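Local coordinates for protein angiotensin-converting enzyme (PDB 6S1Y) that is a zinc metallopeptidase of the angiotensin-converting enzyme family that probably removes dipeptides from the C-terminal ends of peptides, at residues Trp21-Tyr26 and Lys88-Leu93; Thr285-Phe290 and Thr308-Ser313; Ile341-Arg346 and His356-His361. All blocks are in the same frame, centred on the assembly; numbering follows the deposited sequence.

Contact 1 of 3, residues Trp21-Tyr26 and Lys88-Leu93; sequences WIEQRY and KKLAKL
Glu-23, whose methylene chain lies against Leu-90, sends its carboxylate oxygen OE2 into a salt bridge with the NE of Arg-86, one turn before Leu-90 on the same helix. The carboxylate of Glu-374 also comes close to this oxygen, so the cation of Arg-86 probably offsets the repulsion between the two acids. The contact is a helix-to-helix packing in the largely alpha-helical fold of the angiotensin-converting enzyme family: the long helix 12-42 meets the C-terminal end of helix 81-90, and no hydrogen bond passes between the two segments. The backbones come nearest at Glu-23 and Leu-90, whose CA atoms are 7.9 Å apart.

Leu-90 works as a fork. With CG beside its own backbone N (chi1 -85°), the isobutyl group splits toward two different residues of helix 12-42. One methyl, CD1, sits 3.9 Å from Glu-23 CG, and the two side chains cross there at about a right angle. The other methyl, CD2, lies over one face of the Tyr-26 ring, 3.9 Å from its centroid and only 18° off the normal, which makes a CH-pi contact. It rests nearer the CB end of the ring, with Tyr-26 CG as its nearest atom.

Tyr-26 reaches this place because its CG is anti to the backbone N (chi1 -161°), and its ring then runs past Leu-90 in the opposite direction. Phe-59 of helix 46-70 packs edge-to-face with the same tyrosine, and Leu-70 of that helix touches Leu-90, which brings helix 46-70 in as a third partner, with the loop around Val-373 also touching the tyrosine. Beyond the methyl, the ring continues toward the chain leaving helix 81-90, where Tyr-26 OH stops 4.3 Å from Lys-92 O, too far for a hydrogen bond.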
# COMPACT_ATOMS: atom_id res chain seq x y z
N TRP A 21 30.68 -10.05 11.91
CA TRP A 21 31.48 -9.70 10.73
C TRP A 21 30.69 -9.94 9.45
O TRP A 21 30.80 -9.17 8.49
CB TRP A 21 32.78 -10.51 10.72
CG TRP A 21 33.51 -10.49 9.39
CD1 TRP A 21 33.92 -11.58 8.66
CD2 TRP A 21 33.90 -9.34 8.63
NE1 TRP A 21 34.54 -11.17 7.50
CE2 TRP A 21 34.54 -9.80 7.46
CE3 TRP A 21 33.76 -7.96 8.83
CZ2 TRP A 21 35.05 -8.93 6.49
CZ3 TRP A 21 34.27 -7.10 7.86
CH2 TRP A 21 34.90 -7.59 6.71
N ILE A 22 29.88 -11.00 9.43
CA ILE A 22 29.02 -11.25 8.28
C ILE A 22 28.00 -10.12 8.13
O ILE A 22 27.76 -9.62 7.02
CB ILE A 22 28.34 -12.62 8.41
CG1 ILE A 22 29.39 -13.74 8.40
CG2 ILE A 22 27.33 -12.82 7.29
CD1 ILE A 22 28.83 -15.14 8.57
N GLU A 23 27.40 -9.69 9.24
CA GLU A 23 26.39 -8.64 9.20
C GLU A 23 26.92 -7.38 8.51
O GLU A 23 26.21 -6.77 7.70
CB GLU A 23 25.93 -8.29 10.61
CG GLU A 23 25.00 -9.32 11.24
CD GLU A 23 24.75 -9.07 12.72
OE1 GLU A 23 25.41 -8.17 13.30
OE2 GLU A 23 23.89 -9.77 13.29
N GLN A 24 28.14 -6.97 8.82
CA GLN A 24 28.68 -5.76 8.22
C GLN A 24 28.95 -5.97 6.73
O GLN A 24 28.72 -5.07 5.92
CB GLN A 24 29.96 -5.33 8.94
CG GLN A 24 29.85 -5.29 10.46
CD GLN A 24 28.77 -4.33 10.96
OE1 GLN A 24 28.44 -3.33 10.31
NE2 GLN A 24 28.20 -4.65 12.13
N ARG A 25 29.45 -7.14 6.36
CA ARG A 25 29.60 -7.49 4.95
C ARG A 25 28.25 -7.38 4.24
O ARG A 25 28.13 -6.68 3.23
CB ARG A 25 30.18 -8.90 4.85
CG ARG A 25 31.13 -9.14 3.69
CD ARG A 25 32.31 -10.00 4.13
NE ARG A 25 31.91 -11.32 4.60
CZ ARG A 25 31.61 -12.35 3.81
NH1 ARG A 25 31.26 -13.51 4.33
NH2 ARG A 25 31.64 -12.21 2.49
N TYR A 26 27.23 -8.07 4.76
CA TYR A 26 25.89 -8.03 4.16
C TYR A 26 25.38 -6.60 4.04
O TYR A 26 24.91 -6.19 2.98
CB TYR A 26 24.95 -8.89 5.02
CG TYR A 26 23.66 -9.38 4.40
CD1 TYR A 26 23.59 -10.61 3.76
CD2 TYR A 26 22.48 -8.65 4.52
CE1 TYR A 26 22.40 -11.07 3.21
CE2 TYR A 26 21.28 -9.10 3.98
CZ TYR A 26 21.25 -10.31 3.34
OH TYR A 26 20.07 -10.78 2.80
N LYS A 88 19.03 -17.27 10.91
CA LYS A 88 17.98 -17.67 9.98
C LYS A 88 17.69 -16.57 8.97
O LYS A 88 17.55 -16.84 7.77
CB LYS A 88 16.71 -18.05 10.75
CG LYS A 88 15.55 -18.54 9.87
CD LYS A 88 14.27 -18.75 10.69
CE LYS A 88 13.57 -17.42 11.02
NZ LYS A 88 13.10 -17.34 12.44
N LYS A 89 17.58 -15.32 9.43
CA LYS A 89 17.24 -14.23 8.52
C LYS A 89 18.38 -13.88 7.59
O LYS A 89 18.15 -13.47 6.44
CB LYS A 89 16.80 -13.00 9.33
CG LYS A 89 15.52 -13.27 10.11
CD LYS A 89 15.08 -12.09 10.96
CE LYS A 89 14.07 -11.23 10.23
NZ LYS A 89 12.67 -11.74 10.39
N LEU A 90 19.62 -14.03 8.05
CA LEU A 90 20.76 -13.81 7.18
C LEU A 90 20.88 -14.90 6.13
O LEU A 90 21.43 -14.66 5.05
CB LEU A 90 22.04 -13.72 8.00
CG LEU A 90 22.34 -12.34 8.56
CD1 LEU A 90 23.39 -12.44 9.64
CD2 LEU A 90 22.78 -11.40 7.44
N ALA A 91 20.39 -16.09 6.43
CA ALA A 91 20.48 -17.21 5.50
C ALA A 91 19.33 -17.26 4.51
O ALA A 91 19.34 -18.14 3.62
CB ALA A 91 20.54 -18.52 6.28
N LYS A 92 18.35 -16.37 4.62
CA LYS A 92 17.21 -16.37 3.70
C LYS A 92 17.61 -15.69 2.40
O LYS A 92 17.86 -14.49 2.37
CB LYS A 92 16.02 -15.68 4.35
CG LYS A 92 14.74 -15.83 3.58
CD LYS A 92 13.51 -15.77 4.49
CE LYS A 92 13.48 -14.51 5.34
NZ LYS A 92 12.50 -14.64 6.46
N LEU A 93 17.64 -16.46 1.32
CA LEU A 93 18.19 -15.97 0.06
C LEU A 93 17.14 -15.32 -0.84
O LEU A 93 17.45 -14.33 -1.52
CB LEU A 93 18.84 -17.12 -0.72
CG LEU A 93 20.06 -17.80 -0.10
CD1 LEU A 93 20.53 -18.91 -1.02
CD2 LEU A 93 21.17 -16.81 0.13

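Contact 2 of 3, residues Thr285-Phe290 and Thr308-Ser313; sequences TPIKMF and TFWDKS
Trp-310 and Phe-290 carry this contact: the six-membered end of the indole is thrust at the opposite helix, where its CH2 lies 3.8 Å from Phe-290 CB. The short helical segments 286-290 and 308-312 run nearly antiparallel, at 161°, yet the axes of these segments approach no closer than 13.0 Å, and large aromatic side chains bridge the distance. CG beside the backbone N (chi1 -62°) carries the six-membered ring of Trp-310 toward the other helix, although its CB does not start in that direction. Ile-287 borders it more loosely, its CG1 being 4.4 Å from Trp-310 CZ3.

Phe-309 takes the other common rotamer: CG anti to the backbone N (chi1 170°) brings its ring over one face of the Trp-310 indole, edge first, its CD1 3.9 Å above the plane and over the centre, with Trp-310 CD2 at the Phe-309 edge. From there CZ, at the far end of the ring, comes 4.2 Å from Phe-290 CD2, which approaches the Phe-309 ring at its edge.

Ser-313 closes the helix by folding back. Its OG donates to Phe-309 O at 2.7 Å, an oxygen that also accepts from Ser-313 N, and the hydroxyl thereby comes to rest above one face of the Phe-309 ring. At the start of the other helix Thr-285 is the N-cap, its OG1 accepting from Lys-288 N at 3.1 Å. The aromatic cluster sits against strand 339-342, where Ile-341 touches both phenylalanines, while Phe-290 and Met-289 also pack on Val-355 of helix 349-368.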
# COMPACT_ATOMS: atom_id res chain seq x y z
N THR A 285 2.60 24.03 -0.26
CA THR A 285 3.55 23.47 -1.22
C THR A 285 3.85 22.05 -0.78
O THR A 285 3.54 21.65 0.35
CB THR A 285 4.87 24.28 -1.23
OG1 THR A 285 5.44 24.20 0.08
CG2 THR A 285 4.63 25.73 -1.63
N PRO A 286 4.49 21.27 -1.63
CA PRO A 286 4.94 19.94 -1.19
C PRO A 286 5.81 19.98 0.05
O PRO A 286 5.62 19.16 0.97
CB PRO A 286 5.70 19.43 -2.42
CG PRO A 286 4.95 20.07 -3.57
CD PRO A 286 4.58 21.44 -3.09
N ILE A 287 6.77 20.90 0.12
CA ILE A 287 7.68 20.93 1.27
C ILE A 287 6.91 21.26 2.54
O ILE A 287 7.12 20.64 3.59
CB ILE A 287 8.83 21.92 1.02
CG1 ILE A 287 10.03 21.17 0.44
CG2 ILE A 287 9.24 22.61 2.30
CD1 ILE A 287 11.06 22.09 -0.22
N LYS A 288 6.03 22.26 2.48
CA LYS A 288 5.17 22.54 3.63
C LYS A 288 4.45 21.27 4.07
O LYS A 288 4.33 21.00 5.27
CB LYS A 288 4.18 23.65 3.27
CG LYS A 288 3.16 24.00 4.35
CD LYS A 288 3.78 24.55 5.62
CE LYS A 288 2.73 25.23 6.52
NZ LYS A 288 3.18 25.35 7.95
N MET A 289 4.01 20.44 3.11
CA MET A 289 3.25 19.24 3.47
C MET A 289 4.11 18.26 4.25
O MET A 289 3.66 17.70 5.25
CB MET A 289 2.67 18.58 2.21
CG MET A 289 1.55 19.36 1.56
SD MET A 289 1.29 18.95 -0.17
CE MET A 289 0.51 17.32 -0.03
N PHE A 290 5.35 18.05 3.81
CA PHE A 290 6.25 17.16 4.55
C PHE A 290 6.66 17.77 5.89
O PHE A 290 6.83 17.03 6.88
CB PHE A 290 7.48 16.85 3.70
CG PHE A 290 7.20 15.87 2.59
CD1 PHE A 290 6.75 16.30 1.36
CD2 PHE A 290 7.39 14.51 2.79
CE1 PHE A 290 6.49 15.40 0.35
CE2 PHE A 290 7.13 13.61 1.79
CZ PHE A 290 6.68 14.06 0.55
N THR A 308 19.91 14.91 5.91
CA THR A 308 20.10 14.07 4.73
C THR A 308 18.77 13.83 4.00
O THR A 308 18.71 13.87 2.76
CB THR A 308 20.74 12.73 5.13
OG1 THR A 308 22.03 12.97 5.71
CG2 THR A 308 20.91 11.82 3.94
N PHE A 309 17.69 13.63 4.75
CA PHE A 309 16.39 13.43 4.12
C PHE A 309 16.01 14.60 3.22
O PHE A 309 15.54 14.40 2.10
CB PHE A 309 15.30 13.23 5.18
CG PHE A 309 13.93 13.25 4.60
CD1 PHE A 309 13.26 14.46 4.42
CD2 PHE A 309 13.32 12.08 4.19
CE1 PHE A 309 12.00 14.48 3.85
CE2 PHE A 309 12.05 12.10 3.63
CZ PHE A 309 11.39 13.30 3.46
N TRP A 310 16.16 15.84 3.73
CA TRP A 310 15.80 17.02 2.94
C TRP A 310 16.76 17.24 1.77
O TRP A 310 16.34 17.75 0.72
CB TRP A 310 15.77 18.27 3.83
CG TRP A 310 14.74 18.21 4.92
CD1 TRP A 310 14.96 17.99 6.24
CD2 TRP A 310 13.33 18.34 4.76
NE1 TRP A 310 13.78 17.99 6.93
CE2 TRP A 310 12.75 18.20 6.04
CE3 TRP A 310 12.49 18.56 3.66
CZ2 TRP A 310 11.37 18.26 6.24
CZ3 TRP A 310 11.14 18.64 3.86
CH2 TRP A 310 10.58 18.50 5.15
N ASP A 311 18.04 16.88 1.93
CA ASP A 311 19.02 17.15 0.87
C ASP A 311 18.77 16.27 -0.34
O ASP A 311 18.79 16.73 -1.48
CB ASP A 311 20.45 16.92 1.35
CG ASP A 311 20.90 17.91 2.41
OD1 ASP A 311 20.38 19.06 2.44
OD2 ASP A 311 21.79 17.50 3.20
N LYS A 312 18.55 14.97 -0.10
CA LYS A 312 18.59 13.95 -1.14
C LYS A 312 17.22 13.43 -1.55
O LYS A 312 17.13 12.69 -2.53
CB LYS A 312 19.47 12.78 -0.66
CG LYS A 312 20.92 13.18 -0.36
CD LYS A 312 21.73 12.03 0.21
CE LYS A 312 23.19 12.42 0.44
NZ LYS A 312 23.97 11.39 1.20
N SER A 313 16.15 13.80 -0.86
CA SER A 313 14.81 13.37 -1.25
C SER A 313 14.33 14.09 -2.49
O SER A 313 14.76 15.20 -2.81
CB SER A 313 13.81 13.58 -0.12
OG SER A 313 13.98 12.60 0.90

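Contact 3 of 3, residues Ile341-Arg346 and His356-His361. With ZN (zinc ion), chain G; KSN ((2~{S})-2-[[(4~{S})-4-azanyl-5-oxidanyl-5-oxidanylidene-pentanoyl]amino]pentanedioic acid), chain H.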
# COMPACT_ATOMS: atom_id res chain seq x y z
N ILE A 341 12.54 9.95 0.54
CA ILE A 341 11.27 9.76 -0.13
C ILE A 341 11.40 10.27 -1.55
O ILE A 341 12.01 11.32 -1.79
CB ILE A 341 10.13 10.48 0.63
CG1 ILE A 341 9.78 9.69 1.89
CG2 ILE A 341 8.92 10.69 -0.28
CD1 ILE A 341 8.78 10.37 2.84
N LYS A 342 10.82 9.52 -2.48
CA LYS A 342 10.68 9.95 -3.86
C LYS A 342 9.18 9.98 -4.14
O LYS A 342 8.52 8.93 -4.18
CB LYS A 342 11.42 9.00 -4.81
CG LYS A 342 11.27 9.35 -6.28
CD LYS A 342 12.35 8.65 -7.12
CE LYS A 342 12.37 7.13 -6.92
NZ LYS A 342 11.24 6.45 -7.58
N GLN A 343 8.63 11.18 -4.28
CA GLN A 343 7.20 11.36 -4.45
C GLN A 343 6.95 12.52 -5.39
O GLN A 343 7.52 13.60 -5.22
CB GLN A 343 6.51 11.63 -3.10
CG GLN A 343 4.99 11.68 -3.20
CD GLN A 343 4.31 11.71 -1.84
OE1 GLN A 343 4.87 11.31 -0.83
NE2 GLN A 343 3.06 12.19 -1.82
N CYS A 344 6.10 12.29 -6.39
CA CYS A 344 5.71 13.34 -7.32
C CYS A 344 4.49 14.07 -6.74
O CYS A 344 3.41 14.13 -7.31
CB CYS A 344 5.49 12.77 -8.71
SG CYS A 344 7.03 11.97 -9.36
N THR A 345 4.75 14.68 -5.58
CA THR A 345 3.73 15.31 -4.76
C THR A 345 2.95 16.40 -5.49
O THR A 345 3.51 17.24 -6.20
CB THR A 345 4.40 15.93 -3.53
OG1 THR A 345 5.33 14.99 -2.97
CG2 THR A 345 3.36 16.28 -2.46
N ARG A 346 1.64 16.40 -5.26
CA ARG A 346 0.73 17.45 -5.69
C ARG A 346 -0.01 17.98 -4.47
O ARG A 346 -0.06 17.34 -3.42
CB ARG A 346 -0.25 16.93 -6.74
CG ARG A 346 0.48 16.37 -7.97
CD ARG A 346 0.90 17.49 -8.90
NE ARG A 346 -0.26 17.99 -9.63
CZ ARG A 346 -0.24 19.01 -10.49
NH1 ARG A 346 0.89 19.65 -10.72
NH2 ARG A 346 -1.36 19.38 -11.10
N HIS A 356 1.97 11.33 4.66
CA HIS A 356 2.04 10.67 5.96
C HIS A 356 2.35 9.18 5.82
O HIS A 356 3.15 8.64 6.60
CB HIS A 356 0.74 10.86 6.72
CG HIS A 356 0.56 12.25 7.24
ND1 HIS A 356 0.10 13.28 6.46
CD2 HIS A 356 0.80 12.78 8.46
CE1 HIS A 356 0.05 14.39 7.18
NE2 HIS A 356 0.48 14.11 8.40
N HIS A 357 1.70 8.49 4.88
CA HIS A 357 2.01 7.07 4.68
C HIS A 357 3.51 6.87 4.50
O HIS A 357 4.13 6.02 5.16
CB HIS A 357 1.25 6.52 3.45
CG HIS A 357 1.62 5.11 3.09
ND1 HIS A 357 0.98 4.01 3.62
CD2 HIS A 357 2.58 4.62 2.26
CE1 HIS A 357 1.52 2.91 3.14
NE2 HIS A 357 2.49 3.25 2.31
N GLU A 358 4.11 7.66 3.60
CA GLU A 358 5.53 7.52 3.31
C GLU A 358 6.40 7.93 4.51
O GLU A 358 7.39 7.25 4.82
CB GLU A 358 5.88 8.34 2.07
CG GLU A 358 5.12 7.95 0.81
CD GLU A 358 5.33 6.49 0.41
OE1 GLU A 358 6.37 5.92 0.78
OE2 GLU A 358 4.44 5.91 -0.27
N LEU A 359 6.04 9.01 5.20
CA LEU A 359 6.83 9.43 6.35
C LEU A 359 6.75 8.42 7.47
O LEU A 359 7.65 8.39 8.32
CB LEU A 359 6.37 10.79 6.89
CG LEU A 359 6.77 12.03 6.10
CD1 LEU A 359 6.04 13.29 6.59
CD2 LEU A 359 8.29 12.25 6.15
N GLY A 360 5.70 7.59 7.48
CA GLY A 360 5.64 6.51 8.44
C GLY A 360 6.68 5.44 8.16
O GLY A 360 7.26 4.87 9.08
N HIS A 361 6.90 5.14 6.87
CA HIS A 361 8.01 4.27 6.47
C HIS A 361 9.34 4.86 6.96
O HIS A 361 10.15 4.18 7.59
CB HIS A 361 8.04 4.10 4.94
CG HIS A 361 6.99 3.19 4.37
ND1 HIS A 361 6.77 1.91 4.84
CD2 HIS A 361 6.17 3.34 3.30
CE1 HIS A 361 5.83 1.33 4.12
NE2 HIS A 361 5.44 2.18 3.18
ZN ZN G . 3.88 1.86 1.96
C10 KSN H . 7.65 0.20 -3.10
C13 KSN H . 4.38 2.21 -0.48
C17 KSN H . -1.38 2.06 -3.57
C02 KSN H . -1.15 2.40 -2.10
C03 KSN H . 0.30 2.35 -1.61
C04 KSN H . 1.39 2.45 -2.67
C05 KSN H . 2.36 3.65 -2.52
C07 KSN H . 4.42 2.18 -2.03
C08 KSN H . 5.82 1.98 -2.60
C09 KSN H . 6.39 0.58 -2.30
N01 KSN H . -1.93 1.50 -1.24
N06 KSN H . 3.80 3.49 -2.27
O11 KSN H . 7.94 0.83 -4.17
O12 KSN H . 8.42 -0.75 -2.71
O14 KSN H . 4.61 3.31 0.10
O15 KSN H . 4.10 1.20 0.19
O16 KSN H . 1.93 4.76 -2.67
O18 KSN H . -1.28 2.99 -4.41
O19 KSN H . -1.67 0.91 -4.00
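Gln-343 buries its amide oxygen against the aliphatic part of Glu-358 without a hydrogen-bond partner anywhere in the model: OE1 faces Glu-358 CG at 3.7 Å. The amide is anchored by its other end, NE2, which is hydrogen-bonded to Glu-351, a residue that lies on helix 349-368 with Glu-358. Its plane and that of the Glu-358 carboxylate are turned 73° apart, so the two flat groups do not stack. A second touch comes from Ile-341, whose terminal CD1 presses on Glu-358 CB at 3.6 Å and also meets the Leu-359 CD2 methyl. Strand 339-342 and the chain after it thus line one flank of the zinc-binding helix.

That helix bears the HExxH motif. His-357 and His-361 each bind the zinc ion through NE2 at 2.0 Å, and Glu-385 completes the protein ligands, as in the gluzincin peptidases. Second-shell hydrogen bonds between His-357 ND1 and Asp-389 and between His-361 ND1 and His-384 hold the two rings. Glu-358, bent at its second torsion (chi2 -58°), turns its carboxylate toward the bound gamma-glutamyl-glutamate.

The alpha-carboxylate of the ligand's second glutamate grips the zinc ion unevenly, O15 at 1.9 Å and O14 at 2.5 Å. Glu-358 OE2 lies just 2.6 Å from O14 and accepts a weak hydrogen bond from the amide N06 at 3.2 Å. The ligand carboxylate therefore probably occupies the place of the water that, in this family, the motif glutamate activates for attack on the peptide.

Overall arrangement
The three contacts come one after another along the chain, in the order 1, 2, 3, all in the angiotensin-converting enzyme domain. Contacts 2 and 3 are neighbours, with centres about 9 Å apart. They are sewn together where Ser-313 OG takes a probable hydrogen bond from Ile-341 N, and where Phe-290 packs on Gln-343 and Thr-345. The helices of contact 2 thus back the strand that in turn flanks the zinc-binding helix 349-368. Contact 1 stands apart, its centre about 29 Å from that of contact 3, joining N-terminal helices toward the periphery. Contacts 2 and 3 form successive layers beside the metal site, whereas contact 1 packs helices far from it.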